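Peptide synthetase, module 7 (Actinoplanes teichomyceticus, PDB 4TX3) recruits the cytochrome P450 oxygenases that crosslink the peptide during teicoplanin biosynthesis, through a condensation-type X-domain. Local coordinates at residues D398-T404 against I416-Y422; H86-V91 against M121-C125; D317-E322 against P450-S455; A21-R25 against V340-K344. Residue numbers count along the deposited sequence, not the author numbering.

Interaction 1: residues D398-T404 against I416-Y422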
loop_
_atom_site.group_PDB
_atom_site.type_symbol
_atom_site.label_atom_id
_atom_site.label_comp_id
_atom_site.label_asym_id
_atom_site.label_seq_id
_atom_site.Cartn_x
_atom_site.Cartn_y
_atom_site.Cartn_z
ATOM N N ASP B 398 16.731 23.342 12.785
ATOM C CA ASP B 398 16.590 24.760 12.475
ATOM C C ASP B 398 15.638 24.954 11.295
ATOM O O ASP B 398 14.691 25.745 11.367
ATOM C CB ASP B 398 17.955 25.367 12.184
ATOM C CG ASP B 398 18.870 25.323 13.397
ATOM O OD1 ASP B 398 18.487 24.683 14.407
ATOM O OD2 ASP B 398 19.966 25.918 13.341
ATOM N N LEU B 399 15.882 24.211 10.217
ATOM C CA LEU B 399 15.022 24.255 9.039
ATOM C C LEU B 399 14.721 22.848 8.523
ATOM O O LEU B 399 15.565 21.956 8.575
ATOM C CB LEU B 399 15.665 25.094 7.928
ATOM C CG LEU B 399 16.162 26.484 8.340
ATOM C CD1 LEU B 399 17.140 27.052 7.326
ATOM C CD2 LEU B 399 14.989 27.413 8.541
ATOM N N ALA B 400 13.511 22.661 8.008
ATOM C CA ALA B 400 13.094 21.370 7.480
ATOM C C ALA B 400 12.157 21.568 6.299
ATOM O O ALA B 400 11.056 22.088 6.441
ATOM C CB ALA B 400 12.417 20.521 8.575
ATOM N N PHE B 401 12.612 21.148 5.128
ATOM C CA PHE B 401 11.827 21.246 3.914
ATOM C C PHE B 401 11.077 19.953 3.696
ATOM O O PHE B 401 11.682 18.869 3.750
ATOM C CB PHE B 401 12.719 21.529 2.706
ATOM C CG PHE B 401 13.351 22.906 2.704
ATOM C CD1 PHE B 401 14.513 23.154 3.411
ATOM C CD2 PHE B 401 12.807 23.929 1.953
ATOM C CE1 PHE B 401 15.101 24.398 3.390
ATOM C CE2 PHE B 401 13.396 25.175 1.932
ATOM C CZ PHE B 401 14.546 25.406 2.644
ATOM N N ALA B 402 9.769 20.072 3.456
ATOM C CA ALA B 402 8.927 18.936 3.084
ATOM C C ALA B 402 8.273 19.189 1.717
ATOM O O ALA B 402 7.301 19.944 1.602
ATOM C CB ALA B 402 7.874 18.681 4.147
ATOM N N LEU B 403 8.826 18.558 0.688
ATOM C CA LEU B 403 8.377 18.736 -0.685
ATOM C C LEU B 403 7.742 17.471 -1.221
ATOM O O LEU B 403 8.269 16.368 -1.008
ATOM C CB LEU B 403 9.539 19.132 -1.602
ATOM C CG LEU B 403 10.477 20.280 -1.221
ATOM C CD1 LEU B 403 11.332 20.613 -2.421
ATOM C CD2 LEU B 403 9.720 21.499 -0.748
ATOM N N THR B 404 6.629 17.642 -1.937
ATOM C CA THR B 404 5.915 16.541 -2.581
ATOM C C THR B 404 5.886 16.692 -4.098
ATOM O O THR B 404 5.405 17.699 -4.607
ATOM C CB THR B 404 4.463 16.448 -2.088
ATOM O OG1 THR B 404 4.453 16.216 -0.680
ATOM C CG2 THR B 404 3.716 15.311 -2.797
ATOM N N ILE B 416 6.074 20.683 -8.066
ATOM C CA ILE B 416 6.420 20.308 -6.700
ATOM C C ILE B 416 5.767 21.261 -5.706
ATOM O O ILE B 416 5.852 22.478 -5.837
ATOM C CB ILE B 416 7.927 20.281 -6.466
ATOM C CG1 ILE B 416 8.608 19.349 -7.473
ATOM C CG2 ILE B 416 8.211 19.842 -5.040
ATOM C CD1 ILE B 416 10.140 19.307 -7.363
ATOM N N GLU B 417 5.103 20.677 -4.717
ATOM C CA GLU B 417 4.303 21.400 -3.738
ATOM C C GLU B 417 4.864 21.103 -2.345
ATOM O O GLU B 417 5.322 19.990 -2.079
ATOM C CB GLU B 417 2.835 20.972 -3.871
ATOM C CG GLU B 417 1.859 21.466 -2.810
ATOM C CD GLU B 417 0.389 21.144 -3.175
ATOM O OE1 GLU B 417 0.093 19.969 -3.526
ATOM O OE2 GLU B 417 -0.469 22.069 -3.127
ATOM N N GLY B 418 4.864 22.083 -1.452
ATOM C CA GLY B 418 5.429 21.808 -0.148
ATOM C C GLY B 418 5.489 22.941 0.843
ATOM O O GLY B 418 4.863 23.989 0.662
ATOM N N ALA B 419 6.250 22.716 1.904
ATOM C CA ALA B 419 6.341 23.680 2.971
ATOM C C ALA B 419 7.707 23.644 3.621
ATOM O O ALA B 419 8.361 22.600 3.651
ATOM C CB ALA B 419 5.271 23.427 4.003
ATOM N N LEU B 420 8.121 24.802 4.126
ATOM C CA LEU B 420 9.338 24.931 4.906
ATOM C C LEU B 420 8.958 25.100 6.369
ATOM O O LEU B 420 8.310 26.076 6.726
ATOM C CB LEU B 420 10.186 26.125 4.424
ATOM C CG LEU B 420 11.371 26.492 5.323
ATOM C CD1 LEU B 420 12.359 25.320 5.463
ATOM C CD2 LEU B 420 12.086 27.713 4.818
ATOM N N HIS B 421 9.338 24.153 7.216
ATOM C CA HIS B 421 9.115 24.320 8.642
ATOM C C HIS B 421 10.364 24.923 9.266
ATOM O O HIS B 421 11.476 24.560 8.893
ATOM C CB HIS B 421 8.761 22.988 9.294
ATOM C CG HIS B 421 7.532 22.344 8.724
ATOM N ND1 HIS B 421 6.442 22.006 9.494
ATOM C CD2 HIS B 421 7.227 21.965 7.461
ATOM C CE1 HIS B 421 5.517 21.452 8.731
ATOM N NE2 HIS B 421 5.967 21.415 7.492
ATOM N N TYR B 422 10.198 25.851 10.199
ATOM C CA TYR B 422 11.366 26.483 10.803
ATOM C C TYR B 422 11.202 26.671 12.288
ATOM O O TYR B 422 10.089 26.735 12.808
ATOM C CB TYR B 422 11.649 27.841 10.158
ATOM C CG TYR B 422 10.505 28.809 10.327
ATOM C CD1 TYR B 422 9.428 28.798 9.444
ATOM C CD2 TYR B 422 10.485 29.720 11.377
ATOM C CE1 TYR B 422 8.368 29.673 9.593
ATOM C CE2 TYR B 422 9.422 30.597 11.537
ATOM C CZ TYR B 422 8.371 30.567 10.641
ATOM O OH TYR B 422 7.317 31.440 10.788
#
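A two-stranded antiparallel ladder, the meeting of the two arms of a beta hairpin, joins 398-404 to 416-422 in the middle of a four-stranded mixed sheet. The strand axes run at 162° to each other and approach to 4.5 Å. Three hydrogen-bonded pairs carry the register: Ala400 with His421 (Ala400 N to His421 O 2.9 Å, His421 N to Ala400 O 2.8 Å), Ala402 with Ala419, and Thr404 with Glu417, where Thr404 N lies 2.7 Å from Glu417 O. Between them sit the non-hydrogen-bonded pairs Leu399-Tyr422, Phe401-Leu420 and Leu403-Gly418. The hairpin illustrates how a sheet in a condensation-type fold separates its two faces by simple alternation: Leu399, Phe401, Leu403, Leu420 and Tyr422 point to one side, where helix 429-448 packs, while Ala400, Ala402, Thr404, Glu417, Ala419 and His421 point to the other. On the apolar side Leu420 CD1 stands over the Phe401 ring, 3.4 Å from its centroid and nearly on the ring normal, a CH-pi contact. A beta carbon at Gly418 would clash with Ala402 O and Leu403 CD2, and its pair with Leu403 has the shortest CA-CA distance of the ladder, 4.3 Å. Outside the pair, Asp398 forms a salt bridge with Arg227, and Glu417 one with Arg406.

Interaction 2: residues H86-V91 against M121-C125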
loop_
_atom_site.group_PDB
_atom_site.type_symbol
_atom_site.label_atom_id
_atom_site.label_comp_id
_atom_site.label_asym_id
_atom_site.label_seq_id
_atom_site.Cartn_x
_atom_site.Cartn_y
_atom_site.Cartn_z
ATOM N N HIS B 86 3.727 -3.661 29.554
ATOM C CA HIS B 86 2.540 -4.030 30.314
ATOM C C HIS B 86 1.635 -4.962 29.501
ATOM O O HIS B 86 1.662 -4.939 28.269
ATOM C CB HIS B 86 1.777 -2.769 30.737
ATOM C CG HIS B 86 2.600 -1.803 31.535
ATOM N ND1 HIS B 86 2.574 -1.763 32.914
ATOM C CD2 HIS B 86 3.492 -0.855 31.149
ATOM C CE1 HIS B 86 3.405 -0.827 33.343
ATOM N NE2 HIS B 86 3.974 -0.259 32.294
ATOM N N ASP B 87 0.852 -5.785 30.196
ATOM C CA ASP B 87 -0.146 -6.649 29.562
ATOM C C ASP B 87 -1.189 -5.888 28.755
ATOM O O ASP B 87 -1.687 -6.393 27.747
ATOM C CB ASP B 87 -0.886 -7.471 30.607
ATOM C CG ASP B 87 -0.075 -8.625 31.115
ATOM O OD1 ASP B 87 0.929 -8.988 30.454
ATOM O OD2 ASP B 87 -0.457 -9.173 32.170
ATOM N N ALA B 88 -1.550 -4.697 29.225
ATOM C CA ALA B 88 -2.511 -3.863 28.516
ATOM C C ALA B 88 -2.270 -2.363 28.710
ATOM O O ALA B 88 -1.524 -1.935 29.601
ATOM C CB ALA B 88 -3.914 -4.217 28.942
ATOM N N ALA B 89 -2.895 -1.574 27.844
ATOM C CA ALA B 89 -2.944 -0.124 28.003
ATOM C C ALA B 89 -4.348 0.277 28.428
ATOM O O ALA B 89 -5.337 -0.135 27.805
ATOM C CB ALA B 89 -2.542 0.593 26.710
ATOM N N PRO B 90 -4.441 1.059 29.511
ATOM C CA PRO B 90 -5.736 1.524 30.015
ATOM C C PRO B 90 -6.351 2.481 29.020
ATOM O O PRO B 90 -5.684 3.435 28.632
ATOM C CB PRO B 90 -5.376 2.255 31.318
ATOM C CG PRO B 90 -3.885 1.997 31.543
ATOM C CD PRO B 90 -3.312 1.692 30.213
ATOM N N VAL B 91 -7.579 2.245 28.583
ATOM C CA VAL B 91 -8.243 3.256 27.776
ATOM C C VAL B 91 -9.584 3.575 28.387
ATOM O O VAL B 91 -10.409 2.677 28.566
ATOM C CB VAL B 91 -8.449 2.812 26.313
ATOM C CG1 VAL B 91 -9.210 3.887 25.542
ATOM C CG2 VAL B 91 -7.119 2.515 25.642
ATOM N N MET B 121 1.945 5.590 29.581
ATOM C CA MET B 121 1.965 5.008 28.246
ATOM C C MET B 121 2.267 6.126 27.227
ATOM O O MET B 121 1.824 7.260 27.393
ATOM C CB MET B 121 0.629 4.322 27.937
ATOM C CG MET B 121 0.145 3.383 29.024
ATOM S SD MET B 121 0.972 1.798 28.993
ATOM C CE MET B 121 0.565 1.155 30.617
ATOM N N PRO B 122 3.009 5.807 26.161
ATOM C CA PRO B 122 3.483 6.855 25.250
ATOM C C PRO B 122 2.432 7.324 24.219
ATOM O O PRO B 122 2.782 7.846 23.170
ATOM C CB PRO B 122 4.659 6.180 24.556
ATOM C CG PRO B 122 4.198 4.728 24.440
ATOM C CD PRO B 122 3.351 4.458 25.674
ATOM N N TRP B 123 1.156 7.139 24.510
ATOM C CA TRP B 123 0.120 7.664 23.636
ATOM C C TRP B 123 -1.087 8.025 24.458
ATOM O O TRP B 123 -1.134 7.775 25.654
ATOM C CB TRP B 123 -0.260 6.670 22.544
ATOM C CG TRP B 123 -0.919 5.447 23.040
ATOM C CD1 TRP B 123 -0.341 4.426 23.746
ATOM C CD2 TRP B 123 -2.293 5.082 22.852
ATOM N NE1 TRP B 123 -1.278 3.453 24.021
ATOM C CE2 TRP B 123 -2.481 3.826 23.483
ATOM C CE3 TRP B 123 -3.383 5.696 22.227
ATOM C CZ2 TRP B 123 -3.722 3.173 23.500
ATOM C CZ3 TRP B 123 -4.612 5.045 22.246
ATOM C CH2 TRP B 123 -4.772 3.797 22.879
ATOM N N ARG B 124 -2.073 8.602 23.797
ATOM C CA ARG B 124 -3.122 9.328 24.482
ATOM C C ARG B 124 -4.237 9.641 23.492
ATOM O O ARG B 124 -3.983 10.093 22.373
ATOM C CB ARG B 124 -2.533 10.600 25.080
ATOM C CG ARG B 124 -3.496 11.547 25.673
ATOM C CD ARG B 124 -2.847 12.911 25.808
ATOM N NE ARG B 124 -1.659 12.871 26.650
ATOM C CZ ARG B 124 -0.562 13.575 26.400
ATOM N NH1 ARG B 124 -0.524 14.379 25.333
ATOM N NH2 ARG B 124 0.488 13.482 27.213
ATOM N N CYS B 125 -5.473 9.387 23.891
ATOM C CA CYS B 125 -6.583 9.655 23.003
ATOM C C CYS B 125 -7.672 10.431 23.726
ATOM O O CYS B 125 -7.777 10.358 24.954
ATOM C CB CYS B 125 -7.129 8.346 22.421
ATOM S SG CYS B 125 -7.638 7.095 23.627
#
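Not every long-range contact needs a hydrogen bond, and the meeting of the loop 86-91 with 121-125 has none across it; side chains make nearly all of it. At one end Met121 meets an aromatic ring. Its methyl lies over a face of the His86 imidazole, with CE 3.8 Å from the ring centroid in a CH-pi contact, while its sulfur makes a looser, oblique approach, SD being 4.9 Å from the same centroid. The other contacts are apolar. Met121 CE also reaches Pro90 CD at 3.9 Å, so the methyl is held between proline and histidine, and Ala89 CB approaches the indole edge, 4.3 Å from Trp123 CZ2. Further along, Val91 divides its two methyls: CG2 meets Trp123 CH2 at 3.8 Å and CG1 meets Cys125 SG at 4.1 Å. The two segments run in nearly the same direction, 18° apart end to end, yet their backbones stay at least 7.1 Å apart between CA atoms, a gap bridged by these side chains. His86 also bonds to Thr73 and stacks on His84. Helix 53-66 lies against both the loop and the start of strand 123-129, taking Ala89 on Ala64 and both Val91 and Cys125 on Leu60.

Interaction 3: residues D317-E322 against P450-S455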
loop_
_atom_site.group_PDB
_atom_site.type_symbol
_atom_site.label_atom_id
_atom_site.label_comp_id
_atom_site.label_asym_id
_atom_site.label_seq_id
_atom_site.Cartn_x
_atom_site.Cartn_y
_atom_site.Cartn_z
ATOM N N ASP B 317 33.470 26.763 -6.939
ATOM C CA ASP B 317 32.328 27.275 -7.697
ATOM C C ASP B 317 31.737 26.270 -8.695
ATOM O O ASP B 317 31.719 26.518 -9.904
ATOM C CB ASP B 317 32.726 28.556 -8.428
ATOM C CG ASP B 317 31.554 29.498 -8.615
ATOM O OD1 ASP B 317 30.761 29.662 -7.657
ATOM O OD2 ASP B 317 31.426 30.073 -9.716
ATOM N N PRO B 318 31.243 25.136 -8.187
ATOM C CA PRO B 318 30.731 24.044 -9.024
ATOM C C PRO B 318 29.469 24.400 -9.826
ATOM O O PRO B 318 28.599 25.137 -9.354
ATOM C CB PRO B 318 30.401 22.944 -8.004
ATOM C CG PRO B 318 30.897 23.444 -6.671
ATOM C CD PRO B 318 30.971 24.910 -6.759
ATOM N N THR B 319 29.377 23.876 -11.040
ATOM C CA THR B 319 28.103 23.863 -11.750
ATOM C C THR B 319 27.096 23.048 -10.945
ATOM O O THR B 319 27.486 22.188 -10.132
ATOM C CB THR B 319 28.216 23.238 -13.130
ATOM O OG1 THR B 319 28.450 21.828 -12.982
ATOM C CG2 THR B 319 29.349 23.872 -13.910
ATOM N N PHE B 320 25.813 23.313 -11.172
ATOM C CA PHE B 320 24.747 22.519 -10.570
ATOM C C PHE B 320 24.987 21.041 -10.800
ATOM O O PHE B 320 24.898 20.233 -9.872
ATOM C CB PHE B 320 23.379 22.915 -11.140
ATOM C CG PHE B 320 22.281 21.961 -10.789
ATOM C CD1 PHE B 320 21.799 21.885 -9.488
ATOM C CD2 PHE B 320 21.737 21.121 -11.754
ATOM C CE1 PHE B 320 20.792 20.988 -9.161
ATOM C CE2 PHE B 320 20.721 20.223 -11.434
ATOM C CZ PHE B 320 20.243 20.158 -10.143
ATOM N N LEU B 321 25.303 20.698 -12.044
ATOM C CA LEU B 321 25.531 19.308 -12.421
ATOM C C LEU B 321 26.716 18.714 -11.664
ATOM O O LEU B 321 26.685 17.541 -11.279
ATOM C CB LEU B 321 25.765 19.189 -13.929
ATOM C CG LEU B 321 24.585 19.319 -14.880
ATOM C CD1 LEU B 321 25.120 19.304 -16.299
ATOM C CD2 LEU B 321 23.597 18.188 -14.655
ATOM N N GLU B 322 27.757 19.514 -11.449
ATOM C CA GLU B 322 28.873 19.057 -10.627
ATOM C C GLU B 322 28.430 18.789 -9.183
ATOM O O GLU B 322 28.901 17.824 -8.553
ATOM C CB GLU B 322 30.032 20.065 -10.675
ATOM C CG GLU B 322 30.844 19.950 -11.985
ATOM C CD GLU B 322 31.757 21.148 -12.287
ATOM O OE1 GLU B 322 31.463 22.279 -11.831
ATOM O OE2 GLU B 322 32.771 20.942 -13.002
ATOM N N PRO B 450 21.299 23.949 -16.397
ATOM C CA PRO B 450 21.881 23.043 -15.398
ATOM C C PRO B 450 23.407 23.169 -15.283
ATOM O O PRO B 450 24.023 22.460 -14.472
ATOM C CB PRO B 450 21.461 21.652 -15.901
ATOM C CG PRO B 450 21.260 21.820 -17.356
ATOM C CD PRO B 450 20.829 23.240 -17.597
ATOM N N GLY B 451 24.000 24.074 -16.061
ATOM C CA GLY B 451 25.436 24.302 -16.015
ATOM C C GLY B 451 25.809 25.524 -15.201
ATOM O O GLY B 451 26.987 25.862 -15.041
ATOM N N ARG B 452 24.797 26.199 -14.681
ATOM C CA ARG B 452 25.020 27.385 -13.881
ATOM C C ARG B 452 25.796 27.069 -12.592
ATOM O O ARG B 452 25.580 26.025 -11.957
ATOM C CB ARG B 452 23.678 28.046 -13.562
ATOM C CG ARG B 452 23.810 29.308 -12.736
ATOM C CD ARG B 452 22.591 30.196 -12.889
ATOM N NE ARG B 452 22.182 30.295 -14.282
ATOM C CZ ARG B 452 21.363 31.237 -14.736
ATOM N NH1 ARG B 452 20.888 32.155 -13.896
ATOM N NH2 ARG B 452 21.029 31.260 -16.022
ATOM N N ARG B 453 26.700 27.973 -12.215
ATOM C CA ARG B 453 27.518 27.800 -11.011
ATOM C C ARG B 453 26.939 28.589 -9.851
ATOM O O ARG B 453 26.138 29.514 -10.058
ATOM C CB ARG B 453 28.961 28.236 -11.264
ATOM C CG ARG B 453 29.596 27.522 -12.430
ATOM C CD ARG B 453 30.980 28.044 -12.773
ATOM N NE ARG B 453 31.496 27.337 -13.947
ATOM C CZ ARG B 453 32.208 26.211 -13.899
ATOM N NH1 ARG B 453 32.512 25.658 -12.728
ATOM N NH2 ARG B 453 32.616 25.635 -15.023
ATOM N N ILE B 454 27.368 28.227 -8.641
ATOM C CA ILE B 454 26.885 28.822 -7.399
ATOM C C ILE B 454 26.900 30.352 -7.418
ATOM O O ILE B 454 25.936 31.017 -6.994
ATOM C CB ILE B 454 27.729 28.329 -6.198
ATOM C CG1 ILE B 454 27.524 26.831 -5.979
ATOM C CG2 ILE B 454 27.355 29.078 -4.943
ATOM C CD1 ILE B 454 28.243 26.286 -4.740
ATOM N N SER B 455 28.006 30.893 -7.924
ATOM C CA SER B 455 28.248 32.333 -7.970
ATOM C C SER B 455 27.364 33.087 -8.981
ATOM O O SER B 455 27.206 34.300 -8.869
ATOM C CB SER B 455 29.714 32.600 -8.303
ATOM O OG SER B 455 30.004 32.139 -9.613
#
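A loop leading into a helix and the loop after helix 429-448 interlock here. Pro450 sits against both Phe320 and Leu321: its CB packs 4.0 Å from Leu321 CG and 4.2 Å from Phe320 CD2, and its carbonyl oxygen accepts from Leu321 N at 3.3 Å. In return the Thr319 methyl fills a hollow, CG2 lying over a face of the Arg453 guanidinium, 3.7 Å from CZ, and 3.3 Å from Gly451 O. The backbones close to a CA-CA distance of 4.0 Å between Thr319 and Arg453, and Phe320 N bonds to Arg452 O at 2.8 Å. At the far end Asp317 reaches round Ile454, its OD2 accepting from Ser455 OG at 2.5 Å, while Pro318 CD rests 3.7 Å from Ile454 CD1. Thr319, the N-cap, and Glu322 form a capping box at the N-terminus of helix 320-334, Glu322 N bonding to Thr319 OG1. Arg453 NH1 donates to Asp317 O at 3.1 Å. Phe320 fills a pocket lined by helix 261-278 and by Val446 of helix 429-448, and Ile454 joins it on Met271.

Interaction 4: residues A21-R25 against V340-K344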
loop_
_atom_site.group_PDB
_atom_site.type_symbol
_atom_site.label_atom_id
_atom_site.label_comp_id
_atom_site.label_asym_id
_atom_site.label_seq_id
_atom_site.Cartn_x
_atom_site.Cartn_y
_atom_site.Cartn_z
ATOM N N ALA B 21 18.664 2.948 20.142
ATOM C CA ALA B 21 19.432 4.184 20.223
ATOM C C ALA B 21 18.537 5.402 20.004
ATOM O O ALA B 21 18.687 6.407 20.686
ATOM C CB ALA B 21 20.587 4.167 19.211
ATOM N N ARG B 22 17.592 5.300 19.070
ATOM C CA ARG B 22 16.657 6.394 18.814
ATOM C C ARG B 22 15.781 6.674 20.040
ATOM O O ARG B 22 15.571 7.834 20.396
ATOM C CB ARG B 22 15.787 6.088 17.591
ATOM C CG ARG B 22 14.922 7.265 17.098
ATOM C CD ARG B 22 14.807 7.294 15.578
ATOM N NE ARG B 22 16.078 6.893 14.985
ATOM C CZ ARG B 22 16.261 5.769 14.299
ATOM N NH1 ARG B 22 15.239 4.951 14.068
ATOM N NH2 ARG B 22 17.467 5.471 13.832
ATOM N N GLN B 23 15.293 5.620 20.696
ATOM C CA GLN B 23 14.468 5.775 21.903
ATOM C C GLN B 23 15.231 6.424 23.073
ATOM O O GLN B 23 14.713 7.319 23.760
ATOM C CB GLN B 23 13.929 4.418 22.361
ATOM C CG GLN B 23 12.903 3.772 21.445
ATOM C CD GLN B 23 12.460 2.407 21.967
ATOM O OE1 GLN B 23 13.290 1.550 22.268
ATOM N NE2 GLN B 23 11.149 2.210 22.091
ATOM N N LEU B 24 16.454 5.946 23.307
ATOM C CA LEU B 24 17.295 6.466 24.375
ATOM C C LEU B 24 17.559 7.965 24.207
ATOM O O LEU B 24 17.618 8.697 25.196
ATOM C CB LEU B 24 18.619 5.703 24.431
ATOM C CG LEU B 24 19.600 6.110 25.538
ATOM C CD1 LEU B 24 18.972 5.921 26.892
ATOM C CD2 LEU B 24 20.911 5.325 25.423
ATOM N N ARG B 25 17.707 8.427 22.966
ATOM C CA ARG B 25 17.895 9.855 22.752
ATOM C C ARG B 25 16.604 10.604 23.042
ATOM O O ARG B 25 16.616 11.644 23.693
ATOM C CB ARG B 25 18.360 10.163 21.337
ATOM C CG ARG B 25 18.596 11.659 21.138
ATOM C CD ARG B 25 19.278 11.971 19.821
ATOM N NE ARG B 25 18.994 13.343 19.437
ATOM C CZ ARG B 25 19.770 14.373 19.748
ATOM N NH1 ARG B 25 20.902 14.175 20.435
ATOM N NH2 ARG B 25 19.414 15.598 19.358
ATOM N N VAL B 340 24.257 1.433 11.526
ATOM C CA VAL B 340 24.506 2.303 12.667
ATOM C C VAL B 340 23.351 3.258 12.818
ATOM O O VAL B 340 22.999 3.955 11.862
ATOM C CB VAL B 340 25.761 3.189 12.546
ATOM C CG1 VAL B 340 26.224 3.580 13.924
ATOM C CG2 VAL B 340 26.843 2.515 11.827
ATOM N N PRO B 341 22.761 3.309 14.014
ATOM C CA PRO B 341 21.757 4.352 14.221
ATOM C C PRO B 341 22.426 5.709 14.154
ATOM O O PRO B 341 23.550 5.874 14.637
ATOM C CB PRO B 341 21.210 4.065 15.627
ATOM C CG PRO B 341 21.666 2.692 15.951
ATOM C CD PRO B 341 22.947 2.471 15.204
ATOM N N PHE B 342 21.741 6.661 13.537
ATOM C CA PHE B 342 22.196 8.039 13.527
ATOM C C PHE B 342 22.533 8.575 14.923
ATOM O O PHE B 342 23.474 9.346 15.086
ATOM C CB PHE B 342 21.133 8.928 12.893
ATOM C CG PHE B 342 21.344 10.380 13.158
ATOM C CD1 PHE B 342 22.282 11.096 12.422
ATOM C CD2 PHE B 342 20.629 11.028 14.159
ATOM C CE1 PHE B 342 22.499 12.431 12.667
ATOM C CE2 PHE B 342 20.838 12.360 14.399
ATOM C CZ PHE B 342 21.779 13.069 13.650
ATOM N N GLU B 343 21.745 8.172 15.915
ATOM C CA GLU B 343 21.814 8.738 17.259
ATOM C C GLU B 343 23.095 8.306 17.978
ATOM O O GLU B 343 23.459 8.837 19.028
ATOM C CB GLU B 343 20.579 8.327 18.064
ATOM C CG GLU B 343 19.255 8.910 17.543
ATOM C CD GLU B 343 18.702 8.214 16.284
ATOM O OE1 GLU B 343 19.224 7.146 15.894
ATOM O OE2 GLU B 343 17.734 8.736 15.678
ATOM N N LYS B 344 23.777 7.342 17.381
ATOM C CA LYS B 344 24.999 6.790 17.926
ATOM C C LYS B 344 26.195 7.607 17.439
ATOM O O LYS B 344 27.284 7.566 18.020
ATOM C CB LYS B 344 25.118 5.325 17.502
ATOM C CG LYS B 344 26.078 4.522 18.302
ATOM C CD LYS B 344 25.556 4.266 19.697
ATOM C CE LYS B 344 26.471 3.263 20.417
ATOM N NZ LYS B 344 27.813 3.118 19.755
#
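One turn of regular helix, 21-25, faces a bent piece of chain, 340-344, whose backbone turns to helical angles from Phe342 onward after the extended Val340 and Pro341. Arg25 N bonds to Ala21 O at 3.2 Å in the first segment, and Lys344 N to Pro341 O at 3.1 Å in the second. The closest CA pair, Arg22 and Glu343, is 5.9 Å apart. Of the side chains, Glu343 is central. Its carboxylate pairs with the Arg22 guanidinium through two bonds, from Arg22 NE to Glu343 OE2 at 2.6 Å and from Arg22 NH2 to Glu343 OE1 at 3.2 Å, a two-bond salt bridge with OE2 near the guanidinium plane. The carbon part of Glu343 serves too, since Arg25 CD lies 3.8 Å from its CG. Beside the ion pair, Ala21 CB meets Pro341 CB at 3.6 Å, a small apolar contact. The remaining terminal nitrogen of Arg22, NH1, bonds to Pro303 O, and Pro307 of strand 306-313 touches both Arg22 and Glu343. The contact thus combines a charge pair directed by two hydrogen bonds with a small apolar patch, joining the N-terminal helix to a loop more than 300 residues later.

Overall arrangement
From the N terminus, helix 21-28 opens interaction 4, whose partner 340-344 lies 315 residues on, and this long loop contains interaction 2, which joins the 86-91 loop to residues 121-125, at the start of strand 123-129. Before interaction 4 closes, 317-322 opens interaction 3; the two therefore cross. Interaction 3 closes only at 450-455, enclosing the short hairpin of interaction 1. Interactions 2 and 3 are the most distant, with centres about 53 Å apart on opposite sides of the chain's centre. Interaction 2 involves the five-stranded sheet, interaction 1 lies in the four-stranded sheet, interaction 3 joins helix 320-334 to the loop after helix 429-448, and interaction 4 ties the N-terminal helix to the loop following helix 320-334.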